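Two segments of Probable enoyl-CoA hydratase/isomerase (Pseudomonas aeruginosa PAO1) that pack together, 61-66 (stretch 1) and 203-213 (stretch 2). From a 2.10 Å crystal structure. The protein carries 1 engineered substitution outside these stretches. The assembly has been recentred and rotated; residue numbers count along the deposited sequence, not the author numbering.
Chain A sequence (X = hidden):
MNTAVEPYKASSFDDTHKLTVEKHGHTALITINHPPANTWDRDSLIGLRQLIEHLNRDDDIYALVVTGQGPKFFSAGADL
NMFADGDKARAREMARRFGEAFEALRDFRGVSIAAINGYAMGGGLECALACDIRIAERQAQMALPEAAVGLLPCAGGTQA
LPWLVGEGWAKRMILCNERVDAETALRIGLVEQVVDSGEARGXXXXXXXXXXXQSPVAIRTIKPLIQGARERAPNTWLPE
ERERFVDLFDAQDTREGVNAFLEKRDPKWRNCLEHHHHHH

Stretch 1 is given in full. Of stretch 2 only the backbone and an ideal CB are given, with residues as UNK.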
# COMPACT_ATOMS: atom_id res chain seq x y z
N ILE A 61 -13.49 21.49 24.35
CA ILE A 61 -12.77 20.35 24.88
C ILE A 61 -11.52 20.09 24.07
O ILE A 61 -11.58 19.87 22.86
CB ILE A 61 -13.65 19.11 24.91
CG1 ILE A 61 -14.77 19.40 25.89
CG2 ILE A 61 -12.79 17.94 25.32
CD1 ILE A 61 -14.23 19.76 27.27
N TYR A 62 -10.38 20.11 24.74
CA TYR A 62 -9.13 19.82 24.07
C TYR A 62 -8.53 18.50 24.47
O TYR A 62 -7.63 18.02 23.77
CB TYR A 62 -8.11 20.94 24.32
CG TYR A 62 -8.66 22.32 24.12
CD1 TYR A 62 -9.49 22.60 23.04
CD2 TYR A 62 -8.28 23.36 24.94
CE1 TYR A 62 -9.97 23.87 22.84
CE2 TYR A 62 -8.76 24.64 24.74
CZ TYR A 62 -9.61 24.89 23.68
OH TYR A 62 -10.10 26.16 23.44
N ALA A 63 -8.98 17.90 25.57
CA ALA A 63 -8.41 16.64 26.02
C ALA A 63 -9.51 15.71 26.49
O ALA A 63 -10.62 16.14 26.77
CB ALA A 63 -7.37 16.83 27.13
N LEU A 64 -9.22 14.41 26.47
CA LEU A 64 -10.12 13.37 26.95
C LEU A 64 -9.39 12.40 27.86
O LEU A 64 -8.23 12.06 27.62
CB LEU A 64 -10.74 12.62 25.76
CG LEU A 64 -11.76 11.50 25.90
CD1 LEU A 64 -12.38 11.32 24.54
CD2 LEU A 64 -11.15 10.18 26.35
N VAL A 65 -10.06 11.97 28.93
CA VAL A 65 -9.55 10.99 29.87
C VAL A 65 -10.63 9.93 30.09
O VAL A 65 -11.83 10.26 30.11
CB VAL A 65 -9.12 11.63 31.21
CG1 VAL A 65 -8.67 10.58 32.23
CG2 VAL A 65 -8.01 12.66 30.96
N VAL A 66 -10.23 8.67 30.10
CA VAL A 66 -11.11 7.54 30.41
C VAL A 66 -10.48 6.69 31.50
O VAL A 66 -9.32 6.28 31.38
CB VAL A 66 -11.42 6.69 29.17
CG1 VAL A 66 -12.18 7.51 28.18
CG2 VAL A 66 -10.14 6.18 28.55
N UNK A 203 -3.24 12.13 37.72
CA UNK A 203 -2.15 12.33 36.77
C UNK A 203 -2.69 12.53 35.36
O UNK A 203 -2.24 13.43 34.63
CB UNK A 203 -1.19 11.14 36.80
N UNK A 204 -3.69 11.73 34.98
CA UNK A 204 -4.25 11.88 33.64
C UNK A 204 -4.87 13.26 33.44
O UNK A 204 -4.70 13.88 32.39
CB UNK A 204 -5.30 10.80 33.38
N UNK A 205 -5.61 13.75 34.44
CA UNK A 205 -6.20 15.08 34.35
C UNK A 205 -5.11 16.13 34.28
O UNK A 205 -5.22 17.11 33.54
CB UNK A 205 -7.12 15.35 35.54
N UNK A 206 -4.07 15.96 35.10
CA UNK A 206 -2.97 16.90 35.07
C UNK A 206 -2.29 16.85 33.71
O UNK A 206 -2.07 17.89 33.09
CB UNK A 206 -1.97 16.60 36.19
N UNK A 207 -2.03 15.63 33.20
CA UNK A 207 -1.41 15.54 31.88
C UNK A 207 -2.33 16.17 30.84
O UNK A 207 -1.87 16.94 29.98
CB UNK A 207 -1.10 14.09 31.52
N UNK A 208 -3.63 15.92 30.96
CA UNK A 208 -4.59 16.45 30.01
C UNK A 208 -4.58 17.96 30.01
O UNK A 208 -4.80 18.58 28.96
CB UNK A 208 -6.00 15.93 30.32
N UNK A 209 -4.37 18.57 31.17
CA UNK A 209 -4.33 20.03 31.23
C UNK A 209 -3.19 20.58 30.39
O UNK A 209 -3.34 21.62 29.74
CB UNK A 209 -4.19 20.50 32.68
N UNK A 210 -2.05 19.89 30.35
CA UNK A 210 -0.90 20.39 29.60
C UNK A 210 -1.20 20.53 28.11
O UNK A 210 -0.66 21.43 27.45
CB UNK A 210 0.30 19.46 29.80
N UNK A 211 -2.02 19.63 27.57
CA UNK A 211 -2.41 19.68 26.17
C UNK A 211 -3.12 20.97 25.87
O UNK A 211 -3.03 21.50 24.75
CB UNK A 211 -3.30 18.49 25.81
N UNK A 212 -3.85 21.51 26.84
CA UNK A 212 -4.55 22.76 26.62
C UNK A 212 -3.58 23.87 26.25
O UNK A 212 -3.98 24.84 25.59
CB UNK A 212 -5.35 23.15 27.86
N UNK A 213 -2.29 23.71 26.60
CA UNK A 213 -1.30 24.76 26.43
C UNK A 213 -0.76 24.82 25.00
O UNK A 213 0.05 25.70 24.67
CB UNK A 213 -0.15 24.55 27.41

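The helix of stretch 2 runs nearly antiparallel to strand 63-66, at 167° between their N-to-C directions and with a closest axial approach of 8.1 Å. Side chains alternate along the strand, so Ala63 and Val65 point toward the helix while Leu64 and Val66 point away. Tyr62, just before the strand, also points toward it. What the helix meets is therefore almost wholly apolar.

Position 203 has no atom of stretch 1 within 5.5 Å of its ideal CB, and its helical angles suit many residues. It is Ala203, whose carbonyl accepts the backbone hydrogen bond from position 207.

At position 204 the CA-to-CB bond points toward the strand, and the ideal CB already lies 3.6 Å from Val65 CG1. A methyl would fill this space; a longer chain would have to turn aside from the valine. The residue is Ala204, and its CB packs against Val65 CG1 at 3.6 Å, at the level where Val65 and position 204 pair in the backbone register.

Position 205 points away, yet its ideal CB is 5.4 Å from Val65 CG2, so a flexible side chain could bend back to the strand, while a polar one could turn outward. Leu205 takes the first course: with chi1 m and chi2 t, its CD2 comes to 4.3 Å from Val65 CG2, a loose contact that extends the apolar surface over the valine.

Positions 206 and 207 meet nothing of stretch 1 near their ideal CB atoms, and stretch 1 places little restriction on them. They are Leu206, which touches a crystal neighbour, and Leu207, which points sideways.

Position 208 is the tightest point of the backbone packing, with 5.5 Å between 208 CA and Ala63 CA. The CA-to-CB bond points toward the strand, and the ideal CB is 3.6 Å from Ala63 CB and 3.9 Å from Val65 CG2. Glycine or alanine would suit such closeness, alanine giving more apolar contact. Ala208 is found here; its CB touches both Ala63 and Val65, and its carbonyl O also lies 3.6 Å from Ala63 CB.

Position 209 points away and 210 is out of reach, so polar or small residues would be equally acceptable to stretch 1. Ala209 and Lys210 occupy them, the lysine sending its amine clear of the strand.

Position 211 faces stretch 1 again but with more room: the ideal CB is 4.6 Å from Ala63 CB and 4.8 Å from Tyr62 O. A medium apolar side chain, perhaps valine or isoleucine, could use that space. Val211, with chi1 t, brings CG1 to 3.7 Å from Tyr62 O, a van der Waals contact.

Position 212 points sideways, its ideal CB 4.1 Å from Tyr62 CD2. Alanine or another small residue would rest beside the ring. Ala212 does so, with CB at the ring edge, near its plane.

Position 213 points away into space that stretch 1 leaves free, suiting a long polar chain; it is Arg213, which makes no contact with stretch 1.

Stretch 2 (203-213) AALLLAAKVAR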
# COMPACT_ATOMS: atom_id res chain seq x y z
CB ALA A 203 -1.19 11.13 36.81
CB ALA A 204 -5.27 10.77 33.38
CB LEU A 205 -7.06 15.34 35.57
CG LEU A 205 -8.26 14.43 35.71
CD1 LEU A 205 -8.94 14.68 37.04
CD2 LEU A 205 -9.21 14.72 34.58
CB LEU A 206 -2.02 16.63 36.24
CG LEU A 206 -0.73 17.44 36.45
CD1 LEU A 206 0.46 17.13 35.54
CD2 LEU A 206 -1.14 18.88 36.22
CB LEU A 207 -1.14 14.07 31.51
CG LEU A 207 -0.33 13.69 30.24
CD1 LEU A 207 -0.06 12.18 30.21
CD2 LEU A 207 -0.88 14.13 28.91
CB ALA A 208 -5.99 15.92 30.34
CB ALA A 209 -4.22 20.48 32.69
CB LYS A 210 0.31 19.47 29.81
CG LYS A 210 0.84 19.36 31.24
CD LYS A 210 1.95 18.31 31.27
CE LYS A 210 2.49 17.97 32.65
NZ LYS A 210 2.73 19.13 33.56
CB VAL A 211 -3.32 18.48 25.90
CG1 VAL A 211 -4.11 18.70 24.60
CG2 VAL A 211 -2.52 17.20 25.96
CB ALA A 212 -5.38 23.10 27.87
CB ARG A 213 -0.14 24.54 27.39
CG ARG A 213 -0.46 24.16 28.79
CD ARG A 213 0.87 24.12 29.52
NE ARG A 213 1.34 25.46 29.89
CZ ARG A 213 2.14 26.25 29.16
NH1 ARG A 213 2.48 27.44 29.62
NH2 ARG A 213 2.60 25.85 27.99
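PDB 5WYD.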